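Local coordinates for protein putative aldehyde dehydrogenase AldY (Bacillus subtilis, PDB 4DNG) that probably oxidises aldehydes to carboxylates with NAD+ as coenzyme and may contribute to protecting the cell against stress from ethanol and related compounds, at residues 48-53 / 144-149; 224-229 / 466-471; 333-338 / 361-366; 343-348 / 375-380; 397-402 / 426-431. All blocks are in the same frame, centred on the assembly; numbering follows the deposited sequence.

Contact 1 of 5, residues 48-53 / 144-149; sequences DAFDIA and LGVISS
A chi1 of 176° at Val146 swings CG1 away from its own N and leaves CG2 anti to the carbonyl carbon, and both methyls reach helix 48-53, while Ser148, two residues along the same strand, likewise turns its OG from N and meets the ring of Phe50. The contact belongs to the Rossmann-like coenzyme domain of the aldehyde dehydrogenase fold, in which helix 43-60 lies against the sheet that holds strand 135-150; over these short segments the two axes come within 9.3 Å and run at 144°. CG1 of Val146 is shared by two helix residues almost a turn apart, lying 3.9 Å from Ala53 CB and 4.0 Å from Phe50 CD1. Its sister CG2 rests on the backbone, 3.8 Å from Ala53 C. Ile147, between the two contact residues of the strand, points away from the helix and packs on Ala167 of helix 156-169. Val175 of the neighbouring strand 173-177 also touches Phe50 and Ala53. The buried hydroxyl of Ser148 is satisfied by a hydrogen bond with the carbonyl O of Met218, and it approaches the aromatic edge in the plane of the ring, OG standing 3.3 Å from Phe50 CZ.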
# COMPACT_ATOMS: atom_id res chain seq x y z
N ASP A 48 -20.17 13.77 -10.29
CA ASP A 48 -20.24 13.67 -11.76
C ASP A 48 -18.84 13.37 -12.34
O ASP A 48 -18.68 12.45 -13.15
CB ASP A 48 -20.79 14.95 -12.40
CG ASP A 48 -22.25 15.20 -12.07
OD1 ASP A 48 -22.93 14.31 -11.53
OD2 ASP A 48 -22.70 16.33 -12.37
N ALA A 49 -17.85 14.14 -11.90
CA ALA A 49 -16.48 14.06 -12.40
C ALA A 49 -15.86 12.68 -12.20
O ALA A 49 -15.27 12.12 -13.13
CB ALA A 49 -15.63 15.13 -11.76
N PHE A 50 -15.99 12.12 -11.00
CA PHE A 50 -15.61 10.73 -10.78
C PHE A 50 -16.35 9.75 -11.73
O PHE A 50 -15.73 8.88 -12.33
CB PHE A 50 -15.77 10.34 -9.31
CG PHE A 50 -14.58 10.73 -8.45
CD1 PHE A 50 -13.31 10.27 -8.76
CD2 PHE A 50 -14.75 11.56 -7.34
CE1 PHE A 50 -12.21 10.61 -7.98
CE2 PHE A 50 -13.65 11.92 -6.57
CZ PHE A 50 -12.37 11.44 -6.89
N ASP A 51 -17.68 9.92 -11.84
CA ASP A 51 -18.53 9.13 -12.73
C ASP A 51 -18.00 9.24 -14.18
O ASP A 51 -17.78 8.22 -14.87
CB ASP A 51 -19.99 9.60 -12.55
CG ASP A 51 -20.94 9.10 -13.63
OD1 ASP A 51 -20.67 8.07 -14.29
OD2 ASP A 51 -22.00 9.76 -13.80
N ILE A 52 -17.78 10.48 -14.63
CA ILE A 52 -17.22 10.76 -15.95
C ILE A 52 -15.81 10.18 -16.16
O ILE A 52 -15.49 9.69 -17.25
CB ILE A 52 -17.22 12.27 -16.21
CG1 ILE A 52 -18.63 12.75 -16.53
CG2 ILE A 52 -16.27 12.60 -17.35
CD1 ILE A 52 -18.80 14.26 -16.39
N ALA A 53 -14.96 10.27 -15.14
CA ALA A 53 -13.62 9.72 -15.22
C ALA A 53 -13.62 8.18 -15.37
O ALA A 53 -12.79 7.61 -16.12
CB ALA A 53 -12.78 10.16 -14.03
N LEU A 144 -4.75 0.96 -13.50
CA LEU A 144 -5.37 0.80 -12.18
C LEU A 144 -6.84 1.16 -12.24
O LEU A 144 -7.69 0.45 -11.68
CB LEU A 144 -4.68 1.68 -11.15
CG LEU A 144 -5.08 1.61 -9.69
CD1 LEU A 144 -5.17 0.19 -9.14
CD2 LEU A 144 -4.05 2.43 -8.94
N GLY A 145 -7.13 2.26 -12.93
CA GLY A 145 -8.48 2.79 -13.08
C GLY A 145 -8.50 4.30 -12.89
O GLY A 145 -7.84 5.04 -13.64
N VAL A 146 -9.24 4.76 -11.90
CA VAL A 146 -9.42 6.20 -11.71
C VAL A 146 -8.62 6.67 -10.51
O VAL A 146 -8.78 6.14 -9.42
CB VAL A 146 -10.89 6.57 -11.50
CG1 VAL A 146 -11.02 8.06 -11.21
CG2 VAL A 146 -11.71 6.16 -12.72
N ILE A 147 -7.79 7.70 -10.72
CA ILE A 147 -6.87 8.19 -9.71
C ILE A 147 -7.50 9.45 -9.09
O ILE A 147 -7.96 10.33 -9.83
CB ILE A 147 -5.51 8.60 -10.34
CG1 ILE A 147 -4.91 7.48 -11.23
CG2 ILE A 147 -4.51 9.08 -9.29
CD1 ILE A 147 -4.64 6.17 -10.52
N SER A 148 -7.53 9.50 -7.75
CA SER A 148 -7.84 10.72 -7.01
C SER A 148 -6.56 11.42 -6.58
O SER A 148 -5.75 10.88 -5.80
CB SER A 148 -8.72 10.43 -5.80
OG SER A 148 -9.44 11.60 -5.42
N SER A 149 -6.40 12.64 -7.07
CA SER A 149 -5.15 13.39 -6.94
C SER A 149 -5.38 14.74 -6.26
O SER A 149 -6.25 15.49 -6.69
CB SER A 149 -4.56 13.58 -8.33
OG SER A 149 -3.47 14.46 -8.30

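Contact 2 of 5, residues 224-229 / 466-471; sequences PRLISF and EEFTVT
Leu226 and Phe468 carry the tight part of this contact, a single apolar meeting where the Rossmann-like sheet of the aldehyde dehydrogenase fold meets the C-terminal strand and the helix before it. Strand 226-231 pairs in parallel with strand 135-150 and runs on into Gly231, the first residue of the NAD(+) site inferred by similarity; helix 462-468 ends where strand 469-477 begins. Leu226 holds CG anti to its backbone N (chi1 170°), which directs the branch toward the helix end, and the two side chains meet at roughly a right angle. The methyl CD2 does all the touching on its side: it lies 3.5 Å from Phe468 CE1, with Phe468 CD1 at 3.9 Å and Phe468 CZ at 4.0 Å, so one stretch of the ring receives it. Leu170 packs on the same phenyl ring.

Beside this the contact is slack. The side chain of Glu467, partly exposed, stays clear of segment 224-229 and instead touches Ala251; it lies about 9 Å from the side chain of Glu253, a predicted active-site residue. Arg225, exposed, takes no part and forms a salt bridge with Asp429 of the second subunit. The backbone at the helix end is held by polar side chains: Arg249 NH1 bonds to the carbonyls of Glu467 and Thr469, and Asn172 ND2 to that of Phe468. The nearest approach of Leu226 to the Glu467 backbone is loose, CD2 to Glu467 O being 4.4 Å.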
# COMPACT_ATOMS: atom_id res chain seq x y z
N PRO A 224 -12.44 5.97 -7.16
CA PRO A 224 -11.00 5.99 -7.45
C PRO A 224 -10.26 4.88 -6.74
O PRO A 224 -10.60 4.57 -5.59
CB PRO A 224 -10.53 7.34 -6.87
CG PRO A 224 -11.53 7.68 -5.82
CD PRO A 224 -12.84 7.12 -6.32
N ARG A 225 -9.23 4.33 -7.38
CA ARG A 225 -8.48 3.21 -6.80
C ARG A 225 -7.14 3.59 -6.17
O ARG A 225 -6.51 2.78 -5.49
CB ARG A 225 -8.35 2.07 -7.79
CG ARG A 225 -9.51 1.11 -7.70
CD ARG A 225 -9.60 0.19 -8.90
NE ARG A 225 -11.00 -0.13 -9.19
CZ ARG A 225 -11.50 -1.36 -9.30
NH1 ARG A 225 -10.71 -2.42 -9.18
NH2 ARG A 225 -12.79 -1.52 -9.56
N LEU A 226 -6.73 4.85 -6.36
CA LEU A 226 -5.57 5.41 -5.66
C LEU A 226 -5.85 6.85 -5.25
O LEU A 226 -6.40 7.62 -6.04
CB LEU A 226 -4.34 5.36 -6.53
CG LEU A 226 -3.08 6.09 -6.09
CD1 LEU A 226 -2.22 5.24 -5.20
CD2 LEU A 226 -2.28 6.45 -7.32
N ILE A 227 -5.51 7.17 -4.00
CA ILE A 227 -5.46 8.53 -3.51
C ILE A 227 -4.01 8.94 -3.48
O ILE A 227 -3.18 8.29 -2.84
CB ILE A 227 -5.95 8.71 -2.05
CG1 ILE A 227 -7.21 7.91 -1.74
CG2 ILE A 227 -6.16 10.20 -1.75
CD1 ILE A 227 -8.39 8.32 -2.57
N SER A 228 -3.72 10.03 -4.16
CA SER A 228 -2.41 10.65 -4.19
C SER A 228 -2.54 11.97 -3.41
O SER A 228 -3.39 12.79 -3.75
CB SER A 228 -2.02 10.89 -5.65
OG SER A 228 -0.78 11.56 -5.74
N PHE A 229 -1.73 12.17 -2.37
CA PHE A 229 -1.82 13.34 -1.49
C PHE A 229 -0.45 13.83 -1.02
O PHE A 229 0.43 13.01 -0.70
CB PHE A 229 -2.70 13.01 -0.26
CG PHE A 229 -2.78 14.12 0.78
CD1 PHE A 229 -3.58 15.23 0.60
CD2 PHE A 229 -2.07 14.02 1.97
CE1 PHE A 229 -3.66 16.25 1.56
CE2 PHE A 229 -2.14 15.02 2.94
CZ PHE A 229 -2.93 16.14 2.73
N GLU A 466 4.51 0.39 -11.18
CA GLU A 466 3.78 -0.48 -10.25
C GLU A 466 2.67 0.28 -9.52
O GLU A 466 1.62 -0.28 -9.25
CB GLU A 466 4.70 -1.15 -9.21
CG GLU A 466 6.00 -1.77 -9.72
CD GLU A 466 5.80 -2.95 -10.66
OE1 GLU A 466 4.83 -3.72 -10.51
OE2 GLU A 466 6.65 -3.12 -11.57
N GLU A 467 2.91 1.56 -9.20
CA GLU A 467 1.97 2.35 -8.39
C GLU A 467 0.70 2.65 -9.15
O GLU A 467 -0.38 2.63 -8.58
CB GLU A 467 2.60 3.66 -7.87
CG GLU A 467 3.39 3.55 -6.57
CD GLU A 467 3.97 4.90 -6.11
OE1 GLU A 467 5.20 5.12 -6.27
OE2 GLU A 467 3.20 5.75 -5.61
N PHE A 468 0.83 2.88 -10.45
CA PHE A 468 -0.29 3.31 -11.29
C PHE A 468 -0.82 2.20 -12.18
O PHE A 468 -1.69 2.43 -13.03
CB PHE A 468 0.08 4.56 -12.10
CG PHE A 468 0.28 5.78 -11.24
CD1 PHE A 468 -0.79 6.61 -10.92
CD2 PHE A 468 1.53 6.07 -10.70
CE1 PHE A 468 -0.62 7.72 -10.11
CE2 PHE A 468 1.71 7.18 -9.89
CZ PHE A 468 0.63 8.00 -9.60
N THR A 469 -0.30 0.99 -12.00
CA THR A 469 -0.83 -0.15 -12.75
C THR A 469 -1.17 -1.28 -11.83
O THR A 469 -0.65 -1.35 -10.71
CB THR A 469 0.14 -0.68 -13.82
OG1 THR A 469 1.32 -1.21 -13.19
CG2 THR A 469 0.50 0.43 -14.81
N VAL A 470 -2.03 -2.18 -12.31
CA VAL A 470 -2.29 -3.43 -11.61
C VAL A 470 -1.64 -4.64 -12.31
O VAL A 470 -1.46 -4.69 -13.53
CB VAL A 470 -3.78 -3.62 -11.34
CG1 VAL A 470 -4.51 -4.10 -12.59
CG2 VAL A 470 -3.99 -4.58 -10.17
N THR A 471 -1.27 -5.62 -11.50
CA THR A 471 -0.71 -6.85 -12.03
C THR A 471 -1.86 -7.85 -12.16
O THR A 471 -2.51 -8.18 -11.16
CB THR A 471 0.40 -7.37 -11.10
OG1 THR A 471 1.64 -6.76 -11.49
CG2 THR A 471 0.55 -8.88 -11.16

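Contact 3 of 5, residues 333-338 / 361-366; sequences RQIEKA and NVLTPY
Ile335 and Ala338, on one side of helix 332-347, receive Leu363 and the backbone turn at Asn361, packing the helix against the start of strand 362-369 in the sheet of the catalytic domain. The apolar interactions centre on one methyl: Leu363 CD2 lies 3.7 Å from Ala338 CB and 4.0 Å from Ile335 CG2, bridging two residues nearly one helical turn apart. Leu363 takes the crowded position, its CG between backbone N and carbonyl carbon (chi1 68°), and its side chain passes alongside that of Ile335 with the two running in opposite directions. Val362, between the two strand-side partners, faces away from the helix, in keeping with the alternation of an extended chain. Leu363 also packs on Leu329 and Pro385, which add to the same apolar cluster from the loops.

A second kind of contact is made by the other branch of Ile335. CG1 stands beside the backbone N, and CD1 beyond it is laid on Asn361, 3.2 Å from Asn361 O and 3.7 Å from Asn361 CB.

Polar groups are satisfied outside the two segments. The amide oxygen OD1 of buried Asn361 accepts from Gln32 NE2, and its backbone is bonded to Leu329, so the residue that Ile335 rests on is held by both its side chain and its backbone. Asn361 ND2 makes only a loose contact, 4.1 Å from Ile335 CD1.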
# COMPACT_ATOMS: atom_id res chain seq x y z
N ARG A 333 -1.93 33.42 7.40
CA ARG A 333 -1.93 32.39 8.43
C ARG A 333 -0.55 31.75 8.58
O ARG A 333 -0.18 31.35 9.68
CB ARG A 333 -3.00 31.33 8.17
CG ARG A 333 -4.33 31.59 8.86
CD ARG A 333 -5.32 30.44 8.69
NE ARG A 333 -5.90 30.37 7.34
CZ ARG A 333 -5.72 29.38 6.47
NH1 ARG A 333 -4.99 28.31 6.78
NH2 ARG A 333 -6.29 29.44 5.27
N GLN A 334 0.20 31.68 7.48
CA GLN A 334 1.57 31.13 7.49
C GLN A 334 2.53 32.04 8.24
O GLN A 334 3.38 31.54 8.98
CB GLN A 334 2.11 30.91 6.08
CG GLN A 334 1.45 29.76 5.36
CD GLN A 334 1.79 28.43 5.98
OE1 GLN A 334 0.94 27.81 6.62
NE2 GLN A 334 3.04 27.99 5.80
N ILE A 335 2.39 33.35 8.05
CA ILE A 335 3.23 34.29 8.76
C ILE A 335 3.00 34.23 10.28
O ILE A 335 3.95 34.07 11.03
CB ILE A 335 3.10 35.73 8.23
CG1 ILE A 335 3.62 35.82 6.79
CG2 ILE A 335 3.91 36.68 9.08
CD1 ILE A 335 3.10 37.00 6.01
N GLU A 336 1.75 34.33 10.71
CA GLU A 336 1.42 34.27 12.14
C GLU A 336 1.97 32.97 12.75
O GLU A 336 2.53 32.97 13.84
CB GLU A 336 -0.10 34.39 12.39
CG GLU A 336 -0.82 35.50 11.63
CD GLU A 336 -0.88 36.85 12.34
OE1 GLU A 336 -0.29 37.00 13.44
OE2 GLU A 336 -1.53 37.77 11.80
N LYS A 337 1.83 31.88 12.00
CA LYS A 337 2.34 30.57 12.41
C LYS A 337 3.85 30.56 12.54
O LYS A 337 4.39 29.96 13.45
CB LYS A 337 1.89 29.48 11.44
CG LYS A 337 0.50 28.93 11.72
CD LYS A 337 0.29 27.60 11.05
CE LYS A 337 -1.04 26.99 11.45
NZ LYS A 337 -1.02 25.51 11.26
N ALA A 338 4.52 31.24 11.62
CA ALA A 338 5.97 31.32 11.64
C ALA A 338 6.43 32.14 12.83
O ALA A 338 7.27 31.71 13.61
CB ALA A 338 6.48 31.94 10.35
N ASN A 361 4.08 40.96 3.56
CA ASN A 361 3.84 39.53 3.75
C ASN A 361 5.09 38.66 3.51
O ASN A 361 5.02 37.42 3.43
CB ASN A 361 2.61 39.07 2.94
CG ASN A 361 1.41 39.99 3.14
OD1 ASN A 361 1.04 40.77 2.25
ND2 ASN A 361 0.78 39.90 4.32
N VAL A 362 6.24 39.34 3.40
CA VAL A 362 7.54 38.68 3.31
C VAL A 362 8.13 38.57 4.70
O VAL A 362 8.19 39.56 5.44
CB VAL A 362 8.53 39.51 2.45
CG1 VAL A 362 9.91 38.88 2.47
CG2 VAL A 362 8.05 39.67 1.00
N LEU A 363 8.58 37.39 5.09
CA LEU A 363 9.53 37.37 6.19
C LEU A 363 10.94 36.97 5.77
O LEU A 363 11.14 36.03 5.00
CB LEU A 363 9.00 36.69 7.46
CG LEU A 363 8.70 35.21 7.64
CD1 LEU A 363 9.94 34.47 8.13
CD2 LEU A 363 7.59 35.10 8.67
N THR A 364 11.89 37.76 6.26
CA THR A 364 13.29 37.66 5.90
C THR A 364 13.86 36.57 6.76
O THR A 364 13.36 36.35 7.86
CB THR A 364 14.03 38.96 6.22
OG1 THR A 364 13.80 39.28 7.60
CG2 THR A 364 13.54 40.11 5.33
N PRO A 365 14.92 35.89 6.26
CA PRO A 365 15.42 34.67 6.90
C PRO A 365 15.73 34.84 8.39
O PRO A 365 16.22 35.89 8.81
CB PRO A 365 16.72 34.38 6.12
CG PRO A 365 16.58 35.10 4.83
CD PRO A 365 15.71 36.29 5.09
N TYR A 366 15.41 33.80 9.18
CA TYR A 366 15.86 33.69 10.57
C TYR A 366 16.75 32.47 10.70
O TYR A 366 16.43 31.40 10.18
CB TYR A 366 14.68 33.52 11.54
CG TYR A 366 13.78 34.73 11.71
CD1 TYR A 366 12.92 35.15 10.67
CD2 TYR A 366 13.74 35.43 12.92
CE1 TYR A 366 12.08 36.24 10.84
CE2 TYR A 366 12.91 36.52 13.09
CZ TYR A 366 12.08 36.93 12.05
OH TYR A 366 11.26 38.02 12.23

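Contact 4 of 5, residues 343-348 / 375-380; sequences EQAKTD and SKIAQT
Lys376 buries more surface here than any other residue, and it does so with the aliphatic part of its chain. Beyond CG that chain is extended, and it crosses Gln344 obliquely so that Lys376 CD becomes the meeting point: Gln344 NE2 lies 3.5 Å from it and Gln344 CG 3.6 Å. Gln344 sets its CG anti to the backbone N (chi1 -168°) and then bends at chi2, which brings the amide against the methylenes of the lysine. The ammonium end passes this amide without bonding to it, Lys376 NZ standing 3.7 Å from Gln344 NE2. Asp348 comes across the lysine at about a right angle; its OD2 is 4.6 Å from Lys376 NZ, too far for a salt bridge, though the opposite charges would probably attract across this solvent-facing side.

Gln344 lies near the C-terminal end of helix 332-347, and Asp348 follows shortly after, whereas Lys376 opens the single-turn helix 376-379. That short helix lies in the connection between strands 362-369 and 386-392, which are parallel neighbours in the sheet of the catalytic domain, and the longer helix packs beside it.

Away from the polar side the packing turns apolar around Ala345. Its CB touches both branches of Ile377, 3.6 Å from CG1 and 3.7 Å from CG2. Ile377 has an unusual chi1 of 23°, off the staggered positions, and it also touches Thr388 of strand 386-392 and Ala371. Within the long helix, Thr347 OG1 bonds at 2.8 Å to Glu343 O from above the carbonyl plane, sharing that oxygen with the Thr347 amide.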
# COMPACT_ATOMS: atom_id res chain seq x y z
N GLU A 343 8.71 33.09 18.36
CA GLU A 343 8.53 33.53 19.75
C GLU A 343 8.79 32.38 20.72
O GLU A 343 9.45 32.55 21.76
CB GLU A 343 7.14 34.15 19.96
CG GLU A 343 7.01 35.56 19.41
CD GLU A 343 8.21 36.44 19.74
OE1 GLU A 343 8.43 36.75 20.94
OE2 GLU A 343 8.94 36.83 18.81
N GLN A 344 8.28 31.20 20.34
CA GLN A 344 8.48 29.98 21.09
C GLN A 344 9.97 29.72 21.36
O GLN A 344 10.34 29.47 22.51
CB GLN A 344 7.85 28.79 20.34
CG GLN A 344 7.75 27.51 21.16
CD GLN A 344 6.77 27.62 22.32
OE1 GLN A 344 6.84 28.54 23.14
NE2 GLN A 344 5.84 26.67 22.39
N ALA A 345 10.81 29.80 20.32
CA ALA A 345 12.25 29.52 20.44
C ALA A 345 12.98 30.59 21.21
O ALA A 345 13.99 30.32 21.86
CB ALA A 345 12.87 29.37 19.07
N LYS A 346 12.47 31.81 21.11
CA LYS A 346 13.03 32.93 21.83
C LYS A 346 12.84 32.77 23.33
O LYS A 346 13.83 32.76 24.07
CB LYS A 346 12.45 34.25 21.32
CG LYS A 346 13.14 34.73 20.05
CD LYS A 346 12.69 36.13 19.71
CE LYS A 346 13.67 36.83 18.79
NZ LYS A 346 13.01 37.97 18.10
N THR A 347 11.59 32.61 23.78
CA THR A 347 11.30 32.37 25.21
C THR A 347 12.00 31.11 25.72
O THR A 347 12.36 31.03 26.90
CB THR A 347 9.78 32.24 25.50
OG1 THR A 347 9.02 32.91 24.49
CG2 THR A 347 9.44 32.81 26.89
N ASP A 348 12.18 30.14 24.82
CA ASP A 348 12.86 28.86 25.10
C ASP A 348 14.37 28.96 25.34
O ASP A 348 14.98 27.98 25.77
CB ASP A 348 12.64 27.89 23.94
CG ASP A 348 11.43 27.00 24.14
OD1 ASP A 348 10.56 27.34 24.97
OD2 ASP A 348 11.36 25.95 23.47
N SER A 375 14.06 19.86 20.03
CA SER A 375 13.51 21.19 20.28
C SER A 375 12.25 21.40 19.49
O SER A 375 12.01 20.72 18.50
CB SER A 375 14.52 22.28 19.92
OG SER A 375 15.42 22.52 20.98
N LYS A 376 11.45 22.38 19.92
CA LYS A 376 10.24 22.74 19.20
C LYS A 376 10.56 23.22 17.79
O LYS A 376 10.00 22.70 16.82
CB LYS A 376 9.42 23.75 19.99
CG LYS A 376 8.50 23.08 21.01
CD LYS A 376 8.09 24.03 22.13
CE LYS A 376 7.30 23.29 23.20
NZ LYS A 376 7.28 24.03 24.50
N ILE A 377 11.48 24.18 17.67
CA ILE A 377 11.86 24.71 16.35
C ILE A 377 12.56 23.68 15.46
O ILE A 377 12.45 23.74 14.24
CB ILE A 377 12.72 25.99 16.44
CG1 ILE A 377 13.43 26.09 17.78
CG2 ILE A 377 11.88 27.24 16.18
CD1 ILE A 377 14.76 25.37 17.83
N ALA A 378 13.27 22.74 16.08
CA ALA A 378 13.93 21.67 15.35
C ALA A 378 12.92 20.65 14.80
O ALA A 378 13.00 20.27 13.63
CB ALA A 378 14.98 20.98 16.21
N GLN A 379 11.98 20.22 15.65
CA GLN A 379 11.05 19.14 15.30
C GLN A 379 9.84 19.55 14.42
O GLN A 379 9.14 18.70 13.88
CB GLN A 379 10.55 18.42 16.57
CG GLN A 379 11.64 17.87 17.49
CD GLN A 379 12.35 16.64 16.94
OE1 GLN A 379 12.20 16.27 15.77
NE2 GLN A 379 13.13 16.00 17.80
N THR A 380 9.69 20.84 14.21
CA THR A 380 8.50 21.36 13.56
C THR A 380 8.64 21.64 12.07
O THR A 380 9.58 22.26 11.64
CB THR A 380 8.08 22.64 14.27
OG1 THR A 380 7.95 22.38 15.67
CG2 THR A 380 6.77 23.13 13.72

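Contact 5 of 5, residues 397-402 / 426-431; sequences EAIDMA and LQIDSG
In the catalytic domain, helix 395-403 packs through Ile399 and Ala402 on the loop that leads from helix 418-425 into strand 432-435, where Ile428 is the main partner. The side chains of Ile399 and Ile428 cross at about a right angle, and their tightest approach is between Ile399 CG2 and Ile428 CG1 at 3.7 Å. In both isoleucines CG1 is anti to the carbonyl carbon; for Ile399 this leaves CG2 anti to the backbone N (chi1 -50°), which puts it against Ile428. Ala402 CB meets Ile428 CD1 more loosely, at 4.4 Å, and Gln427 lends only its CB, 4.2 Å from Ile399 CG2. The amide of Gln427 is turned to another partner, its OE1 accepting from Gln396 NE2, which also bonds to Asp400 OD1. Asn403 fixes the loop backbone on both sides of Ile428, giving ND2 to Gln427 O and accepting at OD1 from Asp429 N. Leu426 packs on Ile474 of the second subunit. Strands 410-414 and 432-435 run parallel and adjacent with helix 418-425 between them, so the loop is the return leg of a beta-alpha-beta crossover, placed here beside the dimer interface.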
# COMPACT_ATOMS: atom_id res chain seq x y z
N GLU A 397 26.49 10.33 16.21
CA GLU A 397 25.42 11.16 16.81
C GLU A 397 24.70 12.00 15.75
O GLU A 397 23.47 12.02 15.70
CB GLU A 397 25.98 12.06 17.93
CG GLU A 397 24.94 12.96 18.60
CD GLU A 397 25.50 13.72 19.79
OE1 GLU A 397 26.45 14.51 19.62
OE2 GLU A 397 24.98 13.54 20.91
N ALA A 398 25.48 12.67 14.89
CA ALA A 398 24.92 13.40 13.75
C ALA A 398 23.88 12.58 13.00
O ALA A 398 22.78 13.07 12.72
CB ALA A 398 26.03 13.82 12.80
N ILE A 399 24.25 11.35 12.65
CA ILE A 399 23.37 10.43 11.95
C ILE A 399 22.25 9.96 12.88
O ILE A 399 21.10 9.86 12.44
CB ILE A 399 24.17 9.23 11.37
CG1 ILE A 399 25.39 9.72 10.55
CG2 ILE A 399 23.26 8.31 10.55
CD1 ILE A 399 25.11 10.66 9.39
N ASP A 400 22.57 9.70 14.15
CA ASP A 400 21.52 9.42 15.15
C ASP A 400 20.48 10.56 15.23
O ASP A 400 19.27 10.32 15.12
CB ASP A 400 22.10 9.12 16.53
CG ASP A 400 22.85 7.80 16.58
OD1 ASP A 400 22.69 6.99 15.64
OD2 ASP A 400 23.60 7.56 17.56
N MET A 401 20.96 11.80 15.40
CA MET A 401 20.10 12.99 15.45
C MET A 401 19.22 13.16 14.21
O MET A 401 18.08 13.65 14.31
CB MET A 401 20.94 14.26 15.66
CG MET A 401 21.51 14.40 17.06
SD MET A 401 22.55 15.86 17.21
CE MET A 401 22.35 16.27 18.95
N ALA A 402 19.74 12.75 13.05
CA ALA A 402 19.00 12.80 11.77
C ALA A 402 17.86 11.79 11.74
O ALA A 402 16.80 12.07 11.18
CB ALA A 402 19.94 12.57 10.60
N LEU A 426 23.06 4.42 4.59
CA LEU A 426 22.38 3.15 4.84
C LEU A 426 21.85 3.00 6.27
O LEU A 426 21.18 2.02 6.58
CB LEU A 426 23.32 1.99 4.49
CG LEU A 426 23.39 1.70 2.99
CD1 LEU A 426 24.50 0.70 2.65
CD2 LEU A 426 22.05 1.23 2.44
N GLN A 427 22.14 3.97 7.13
CA GLN A 427 21.80 3.90 8.54
C GLN A 427 20.67 4.82 8.91
O GLN A 427 20.27 4.89 10.07
CB GLN A 427 23.02 4.28 9.36
CG GLN A 427 23.15 3.56 10.68
CD GLN A 427 24.56 3.63 11.16
OE1 GLN A 427 24.81 3.84 12.34
NE2 GLN A 427 25.50 3.49 10.23
N ILE A 428 20.17 5.55 7.92
CA ILE A 428 19.09 6.50 8.08
C ILE A 428 17.78 5.93 7.54
O ILE A 428 17.69 5.56 6.35
CB ILE A 428 19.39 7.81 7.32
CG1 ILE A 428 20.69 8.43 7.83
CG2 ILE A 428 18.22 8.81 7.43
CD1 ILE A 428 20.96 9.83 7.31
N ASP A 429 16.76 5.87 8.41
CA ASP A 429 15.39 5.50 8.02
C ASP A 429 14.78 6.62 7.23
O ASP A 429 14.22 7.58 7.79
CB ASP A 429 14.52 5.15 9.22
CG ASP A 429 14.70 3.73 9.68
OD1 ASP A 429 15.00 2.85 8.83
OD2 ASP A 429 14.53 3.47 10.89
N SER A 430 14.92 6.50 5.92
CA SER A 430 14.51 7.52 4.98
C SER A 430 14.58 6.83 3.63
O SER A 430 15.43 5.97 3.42
CB SER A 430 15.48 8.72 5.02
OG SER A 430 15.52 9.41 3.79
N GLY A 431 13.67 7.18 2.73
CA GLY A 431 13.66 6.54 1.42
C GLY A 431 14.90 6.94 0.65
O GLY A 431 15.59 6.09 0.07

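Contacts 1 and 2 meet on the coenzyme-domain sheet, where strands 135-150 and 226-231 are neighbours, probably hydrogen-bonded from Ser148 O to Ser228 N; their centres are 12 Å apart. Contacts 3 and 4 lie across the chain's centre from contact 1 and share helix 332-347, one near its start and one at its end, their centres 15 Å apart. Contacts 1, 2, 3 and 5 are largely buried and apolar, whereas contact 4 has an exposed charged side over a small core. Contact 2 supplies the arginine and contact 5 the aspartate of an intersubunit salt bridge. Along the chain, contacts 3, 4 and 5 are all nested inside the long loop closed by contact 2.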